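Local coordinates for protein Non-ribosomal peptide synthetase (Streptomyces halstedii, PDB 3WV4) that is a non-ribosomal peptide synthetase of the AMP-binding enzyme family, within the ANL clan, here as an N-terminal fragment, at residues A148-E151 against T152-D155; W172-V175 against E176-R179; G230-A233 against E234-V237; Y250-L253 against I254-T258. All coordinates share one frame; numbering follows the deposited sequence.

From the N terminus, contact 1 comes first. It joins the end of strand 145-148 to the start of helix 151-160. Contact 2 lies further on, within helix 168-180, with its centre about 19 Å from that of contact 1. In the chain, strand 165-167 comes between these two helices, and it belongs to the same parallel sheet as strand 145-148. Contact 3 turns the chain from helix 215-229 into strand 236-239. Contact 4 lies on helix 246-258, which follows that strand. Contacts 3 and 4 touch, for instance where Y231 packs on I254; their centres are about 9 Å apart. All four are local and in series, so none nests or crosses.

Contact 1 of 4, residues A148-E151 against T152-D155; sequences AEDE and TAAD
A148 packs its CB against A154, with the two CB atoms 3.7 Å apart. It is the last residue of strand 145-148, and its backbone is hydrogen-bonded to Y166 and I168. After E149 the chain reaches D150, the N-cap of helix 151-160. The CG of D150 sits between its backbone N and carbonyl carbon (chi1 63°), which turns OD1 back over the first helical turn. There OD1 accepts from A153 N at 2.6 Å. The bond is nearly straight (173°), and the N-H meets OD1 almost end-on to its C-O bond. T152 OG1 donates to the same OD1 over 2.9 Å, but from above the carboxylate plane. The backbone D150 O takes A154 N at 2.9 Å. E151 follows, and its O accepts from D155 N at 2.8 Å. The carboxylates of E151 and D155 come close, with OE1 of E151 4.6 Å from OD1 of D155. R158 forms a salt bridge with D155 and a long, weak ion pair with E151, which probably offsets their repulsion. Two donors on OD1 fix the rotation of the D150 carboxylate. Its negative charge at the helix N terminus would be favoured by the helix dipole.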
# COMPACT_ATOMS: atom_id res chain seq x y z
N ALA A 148 16.44 -1.08 -10.87
CA ALA A 148 16.07 0.13 -11.60
C ALA A 148 15.15 -0.22 -12.75
O ALA A 148 15.09 -1.36 -13.20
CB ALA A 148 17.33 0.82 -12.15
N GLU A 149 14.54 0.81 -13.30
CA GLU A 149 13.56 0.69 -14.34
C GLU A 149 14.14 0.37 -15.74
O GLU A 149 13.47 -0.20 -16.56
CB GLU A 149 12.79 2.02 -14.39
CG GLU A 149 11.75 2.11 -15.51
CD GLU A 149 10.99 3.40 -15.46
OE1 GLU A 149 9.88 3.43 -16.03
OE2 GLU A 149 11.47 4.36 -14.84
N ASP A 150 15.34 0.85 -16.02
CA ASP A 150 15.96 0.72 -17.34
C ASP A 150 17.40 1.07 -17.18
O ASP A 150 17.84 1.37 -16.08
CB ASP A 150 15.28 1.58 -18.41
CG ASP A 150 15.36 3.08 -18.13
OD1 ASP A 150 16.29 3.56 -17.48
OD2 ASP A 150 14.49 3.82 -18.58
N GLU A 151 18.17 1.02 -18.26
CA GLU A 151 19.61 1.24 -18.14
C GLU A 151 19.97 2.68 -17.84
O GLU A 151 20.92 2.95 -17.11
CB GLU A 151 20.36 0.75 -19.40
CG GLU A 151 20.55 -0.76 -19.42
CD GLU A 151 21.33 -1.28 -18.22
OE1 GLU A 151 22.25 -0.57 -17.71
OE2 GLU A 151 21.05 -2.41 -17.80
N THR A 152 19.22 3.62 -18.39
CA THR A 152 19.49 5.03 -18.11
C THR A 152 19.30 5.24 -16.60
O THR A 152 20.17 5.79 -15.92
CB THR A 152 18.67 6.00 -19.00
OG1 THR A 152 17.39 5.43 -19.33
CG2 THR A 152 19.40 6.27 -20.31
N ALA A 153 18.17 4.77 -16.07
CA ALA A 153 17.87 4.90 -14.63
C ALA A 153 18.89 4.18 -13.78
O ALA A 153 19.24 4.63 -12.72
CB ALA A 153 16.45 4.43 -14.32
N ALA A 154 19.36 3.03 -14.26
CA ALA A 154 20.36 2.28 -13.51
C ALA A 154 21.68 3.04 -13.53
O ALA A 154 22.44 2.95 -12.58
CB ALA A 154 20.54 0.87 -14.06
N ASP A 155 22.00 3.74 -14.62
CA ASP A 155 23.24 4.57 -14.63
C ASP A 155 23.12 5.72 -13.64
O ASP A 155 24.05 5.98 -12.89
CB ASP A 155 23.59 5.09 -16.02
CG ASP A 155 24.08 3.97 -16.94
OD1 ASP A 155 24.81 3.06 -16.47
OD2 ASP A 155 23.70 3.99 -18.13

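Contact 2 of 4, residues W172-V175 against E176-R179; sequences WADV and ERLR
E176 reaches back along the helix toward W172. Its CG lies beside its own backbone N (chi1 -72°) and the chain then runs extended. This brings OE2 to the edge of the indole, near the ring plane, 3.7 Å from W172 CD1. The two side chains cross at about a right angle, and the carboxylate is turned 55° from the ring. Within its own segment E176 has a long salt bridge: R179 NH1 lies 3.8 Å from E176 OE2. D174 pairs with R177, three residues on. The two side chains lie alongside each other and point the same way. R177 NH2 donates to D174 OD1 at 3.2 Å, and NE adds a weak bond to the same oxygen. OD1 lies in the guanidinium plane, yet the donor comes from above the carboxylate plane. All of this sits on helix 168-180, which follows strand 165-167 of the parallel sheet. Its i to i+4 backbone bonds include L178 N to D174 O at 2.9 Å and R179 N to V175 O at 2.7 Å. V175 is buried. Its CG1 lies 3.8 Å above one face of the W172 ring, toward the rim. Beyond the two segments V175 touches A82 and F83 of helix 73-89, while W172 rests on Q107 and A110 of helix 106-116.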
# COMPACT_ATOMS: atom_id res chain seq x y z
N TRP A 172 15.13 -9.60 -15.81
CA TRP A 172 13.94 -10.37 -16.11
C TRP A 172 14.24 -11.54 -17.05
O TRP A 172 13.58 -12.54 -16.95
CB TRP A 172 12.77 -9.51 -16.65
CG TRP A 172 11.43 -10.08 -16.22
CD1 TRP A 172 10.50 -10.68 -17.02
CD2 TRP A 172 10.92 -10.14 -14.88
NE1 TRP A 172 9.45 -11.11 -16.25
CE2 TRP A 172 9.69 -10.80 -14.93
CE3 TRP A 172 11.41 -9.72 -13.63
CZ2 TRP A 172 8.93 -11.04 -13.79
CZ3 TRP A 172 10.64 -9.94 -12.49
CH2 TRP A 172 9.43 -10.60 -12.58
N ALA A 173 15.24 -11.41 -17.93
CA ALA A 173 15.60 -12.56 -18.77
C ALA A 173 15.89 -13.78 -17.92
O ALA A 173 15.43 -14.89 -18.22
CB ALA A 173 16.82 -12.23 -19.66
N ASP A 174 16.69 -13.58 -16.88
CA ASP A 174 17.02 -14.66 -15.95
C ASP A 174 15.81 -15.17 -15.22
O ASP A 174 15.69 -16.36 -15.02
CB ASP A 174 18.06 -14.18 -14.93
CG ASP A 174 19.39 -13.85 -15.59
OD1 ASP A 174 19.69 -14.46 -16.66
OD2 ASP A 174 20.11 -12.97 -15.05
N VAL A 175 14.94 -14.26 -14.77
CA VAL A 175 13.76 -14.68 -14.02
C VAL A 175 12.91 -15.57 -14.89
O VAL A 175 12.30 -16.53 -14.42
CB VAL A 175 12.93 -13.49 -13.49
CG1 VAL A 175 11.55 -13.93 -13.01
CG2 VAL A 175 13.64 -12.81 -12.34
N GLU A 176 12.82 -15.25 -16.17
CA GLU A 176 12.05 -16.10 -17.09
C GLU A 176 12.67 -17.50 -17.25
O GLU A 176 11.95 -18.52 -17.24
CB GLU A 176 11.87 -15.40 -18.43
CG GLU A 176 10.90 -14.24 -18.30
CD GLU A 176 10.67 -13.47 -19.57
OE1 GLU A 176 11.64 -13.23 -20.33
OE2 GLU A 176 9.51 -13.03 -19.76
N ARG A 177 13.98 -17.56 -17.37
CA ARG A 177 14.65 -18.85 -17.46
C ARG A 177 14.36 -19.63 -16.21
O ARG A 177 14.04 -20.80 -16.24
CB ARG A 177 16.15 -18.68 -17.56
CG ARG A 177 16.68 -18.18 -18.89
CD ARG A 177 18.24 -18.26 -18.89
NE ARG A 177 18.86 -17.58 -17.71
CZ ARG A 177 19.18 -18.18 -16.54
NH1 ARG A 177 18.98 -19.48 -16.35
NH2 ARG A 177 19.69 -17.47 -15.54
N LEU A 178 14.45 -18.94 -15.07
CA LEU A 178 14.22 -19.56 -13.79
C LEU A 178 12.80 -20.01 -13.69
O LEU A 178 12.51 -21.05 -13.12
CB LEU A 178 14.51 -18.60 -12.68
CG LEU A 178 16.02 -18.37 -12.47
CD1 LEU A 178 16.31 -17.12 -11.64
CD2 LEU A 178 16.65 -19.62 -11.85
N ARG A 179 11.89 -19.21 -14.24
CA ARG A 179 10.48 -19.58 -14.24
C ARG A 179 10.25 -20.87 -15.01
O ARG A 179 9.52 -21.74 -14.56
CB ARG A 179 9.67 -18.47 -14.89
CG ARG A 179 8.17 -18.66 -14.86
CD ARG A 179 7.54 -17.77 -15.92
NE ARG A 179 8.07 -18.08 -17.25
CZ ARG A 179 8.17 -17.22 -18.27
NH1 ARG A 179 7.80 -15.95 -18.14
NH2 ARG A 179 8.63 -17.64 -19.44

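Contact 3 of 4, residues G230-A233 against E234-V237; sequences GYHA and EDIV
D235 OD2 is gripped by H232 N and by R310. H232 N donates to OD2 at 2.9 Å on the anti side of the carboxylate, and R310 NH2 adds a salt bridge. The chain here makes a type I beta turn from H232 to D235, leading from helix 215-229 into strand 236-239. D235 N closes the turn by donating to H232 O over 2.9 Å, with the donor well above the carbonyl plane. T283 OG1 hydrogen-bonds to D235 OD1, so both carboxylate oxygens have partners. The same OD2 lies over one face of the H232 imidazole, 3.3 Å above its plane and toward the rim. With chi1 at 57° the imidazole folds back over its own backbone. ND1 then turns to E234 N and accepts a weak bond of 3.4 Å. A water lies 3.1 Å from A233 O and 2.9 Å from D235 O and can donate to either. The buried side chains of Y231 and V237 cross at about a right angle. Y231 also packs on helix 246-258, and V237 hydrogen-bonds through its backbone to K261 and V263. V237 CG2 touches the edge of the tyrosine ring, 3.5 Å from Y231 CE2.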
# COMPACT_ATOMS: atom_id res chain seq x y z
N GLY A 230 -14.78 -4.16 1.93
CA GLY A 230 -15.49 -5.31 1.32
C GLY A 230 -15.12 -5.54 -0.12
O GLY A 230 -15.99 -5.70 -0.94
N TYR A 231 -13.83 -5.45 -0.46
CA TYR A 231 -13.42 -5.89 -1.81
C TYR A 231 -13.75 -7.38 -1.91
O TYR A 231 -13.76 -8.06 -0.91
CB TYR A 231 -11.93 -5.73 -2.09
CG TYR A 231 -11.42 -4.33 -2.34
CD1 TYR A 231 -11.34 -3.43 -1.29
CD2 TYR A 231 -10.87 -3.93 -3.55
CE1 TYR A 231 -10.80 -2.18 -1.43
CE2 TYR A 231 -10.33 -2.62 -3.72
CZ TYR A 231 -10.28 -1.76 -2.63
OH TYR A 231 -9.78 -0.39 -2.70
N HIS A 232 -14.06 -7.85 -3.10
CA HIS A 232 -14.34 -9.28 -3.31
C HIS A 232 -13.78 -9.72 -4.67
O HIS A 232 -13.28 -8.90 -5.46
CB HIS A 232 -15.81 -9.60 -3.14
CG HIS A 232 -16.71 -8.82 -4.03
ND1 HIS A 232 -16.90 -9.13 -5.36
CD2 HIS A 232 -17.47 -7.72 -3.78
CE1 HIS A 232 -17.75 -8.27 -5.89
NE2 HIS A 232 -18.10 -7.39 -4.97
N ALA A 233 -13.85 -11.03 -4.90
CA ALA A 233 -13.14 -11.66 -6.01
C ALA A 233 -13.56 -11.18 -7.38
O ALA A 233 -12.79 -11.24 -8.29
CB ALA A 233 -13.28 -13.19 -5.92
N GLU A 234 -14.80 -10.75 -7.53
CA GLU A 234 -15.24 -10.19 -8.77
C GLU A 234 -14.95 -8.68 -8.93
O GLU A 234 -15.35 -8.12 -9.90
CB GLU A 234 -16.73 -10.51 -8.94
CG GLU A 234 -16.92 -12.03 -9.21
CD GLU A 234 -18.36 -12.48 -9.42
OE1 GLU A 234 -19.22 -12.26 -8.52
OE2 GLU A 234 -18.62 -13.12 -10.48
N ASP A 235 -14.29 -8.00 -7.97
CA ASP A 235 -13.96 -6.58 -8.17
C ASP A 235 -12.81 -6.42 -9.13
O ASP A 235 -12.05 -7.30 -9.35
CB ASP A 235 -13.67 -5.85 -6.88
CG ASP A 235 -14.93 -5.49 -6.12
OD1 ASP A 235 -15.85 -4.88 -6.73
OD2 ASP A 235 -15.01 -5.80 -4.88
N ILE A 236 -12.77 -5.30 -9.79
CA ILE A 236 -11.69 -4.97 -10.64
C ILE A 236 -11.24 -3.61 -10.11
O ILE A 236 -12.02 -2.67 -10.15
CB ILE A 236 -12.17 -4.88 -12.08
CG1 ILE A 236 -12.57 -6.31 -12.56
CG2 ILE A 236 -11.08 -4.27 -12.95
CD1 ILE A 236 -13.05 -6.47 -14.00
N VAL A 237 -10.00 -3.52 -9.63
CA VAL A 237 -9.47 -2.36 -8.94
C VAL A 237 -8.60 -1.54 -9.88
O VAL A 237 -7.55 -2.02 -10.36
CB VAL A 237 -8.65 -2.77 -7.71
CG1 VAL A 237 -8.24 -1.59 -6.85
CG2 VAL A 237 -9.48 -3.77 -6.86
O HOH W 1 -12.13 -9.71 -10.89

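Contact 4 of 4, residues Y250-L253 against I254-T258; sequences YKVL and ISTLT
The Y250 ring carries L253 CD1 on one face, 3.8 Å above the plane and over its centre, while the nearest Y250 side-chain atom to I254 CD1 is CB, at 4.4 Å. The ring contact is of CH-pi type, within one turn. The residues belong to helix 246-258, the helical link of a beta-alpha-beta unit between the parallel strands 236-239 and 261-264. I254 lays its CG1 branch back over the preceding turn, and CG1 lies 3.1 Å from Y250 O. Two hydroxyls fold back onto the backbone. S255 OG donates to K251 O at 2.6 Å, and T256 OG1 donates to V252 O at the same length. K251 O also accepts from S255 N, and V252 O from T256 N; in each case the two donors reach the oxygen from opposite faces of the carbonyl plane. In both residues the hydroxyl oxygen sits beside its own backbone N (chi1 -47° for S255, -54° for T256), which aims it at the carbonyl four residues back. These buried hydroxyls therefore have a partner inside the helix. T256 OG1 is also hydrogen-bonded to Y113 OH, where V252 and L253 pack on helix 106-116. I254 and T258 face helix 215-229. At the end of the helix, T258 OG1 donates to I254 O at 2.9 Å.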
# COMPACT_ATOMS: atom_id res chain seq x y z
N TYR A 250 -1.16 -1.53 -0.85
CA TYR A 250 -2.23 -2.23 -0.15
C TYR A 250 -3.36 -2.55 -1.07
O TYR A 250 -4.22 -3.39 -0.75
CB TYR A 250 -2.74 -1.45 1.05
CG TYR A 250 -1.91 -1.68 2.28
CD1 TYR A 250 -2.34 -2.49 3.29
CD2 TYR A 250 -0.67 -1.10 2.39
CE1 TYR A 250 -1.58 -2.67 4.42
CE2 TYR A 250 0.13 -1.27 3.50
CZ TYR A 250 -0.32 -2.06 4.52
OH TYR A 250 0.46 -2.25 5.63
N LYS A 251 -3.38 -1.89 -2.21
CA LYS A 251 -4.32 -2.30 -3.22
C LYS A 251 -3.81 -3.58 -3.86
O LYS A 251 -4.60 -4.45 -4.17
CB LYS A 251 -4.73 -1.11 -4.13
CG LYS A 251 -5.65 -0.03 -3.39
CD LYS A 251 -6.27 -0.31 -1.89
CE LYS A 251 -5.68 0.54 -0.72
NZ LYS A 251 -6.55 1.12 0.44
N VAL A 252 -2.48 -3.75 -3.95
CA VAL A 252 -1.90 -5.07 -4.37
C VAL A 252 -2.25 -6.14 -3.33
O VAL A 252 -2.69 -7.23 -3.67
CB VAL A 252 -0.37 -5.02 -4.44
CG1 VAL A 252 0.21 -6.39 -4.75
CG2 VAL A 252 0.10 -4.00 -5.45
N LEU A 253 -2.10 -5.81 -2.04
CA LEU A 253 -2.38 -6.79 -0.98
C LEU A 253 -3.82 -7.16 -0.87
O LEU A 253 -4.18 -8.36 -0.76
CB LEU A 253 -1.89 -6.29 0.36
CG LEU A 253 -0.39 -6.03 0.39
CD1 LEU A 253 -0.01 -5.09 1.55
CD2 LEU A 253 0.31 -7.33 0.52
N ILE A 254 -4.68 -6.15 -0.89
CA ILE A 254 -6.09 -6.42 -0.71
C ILE A 254 -6.67 -7.15 -1.95
O ILE A 254 -7.53 -8.05 -1.79
CB ILE A 254 -6.86 -5.15 -0.40
CG1 ILE A 254 -6.45 -4.68 1.01
CG2 ILE A 254 -8.35 -5.40 -0.51
CD1 ILE A 254 -6.71 -3.25 1.28
N SER A 255 -6.25 -6.78 -3.15
CA SER A 255 -6.68 -7.55 -4.32
C SER A 255 -6.26 -8.95 -4.14
O SER A 255 -7.01 -9.85 -4.37
CB SER A 255 -6.14 -7.03 -5.65
OG SER A 255 -6.32 -5.64 -5.73
N THR A 256 -5.03 -9.14 -3.70
CA THR A 256 -4.50 -10.50 -3.56
C THR A 256 -5.24 -11.27 -2.45
O THR A 256 -5.62 -12.42 -2.62
CB THR A 256 -2.99 -10.45 -3.36
OG1 THR A 256 -2.39 -9.68 -4.43
CG2 THR A 256 -2.42 -11.81 -3.38
N LEU A 257 -5.54 -10.60 -1.36
CA LEU A 257 -6.29 -11.22 -0.22
C LEU A 257 -7.61 -11.77 -0.70
O LEU A 257 -7.99 -12.87 -0.34
CB LEU A 257 -6.50 -10.19 0.90
CG LEU A 257 -7.48 -10.48 2.02
CD1 LEU A 257 -7.03 -11.67 2.86
CD2 LEU A 257 -7.55 -9.26 2.93
N THR A 258 -8.30 -11.04 -1.56
CA THR A 258 -9.64 -11.37 -1.89
C THR A 258 -9.78 -12.04 -3.27
O THR A 258 -10.83 -12.50 -3.58
CB THR A 258 -10.52 -10.09 -1.97
OG1 THR A 258 -9.97 -9.21 -2.96
CG2 THR A 258 -10.54 -9.39 -0.63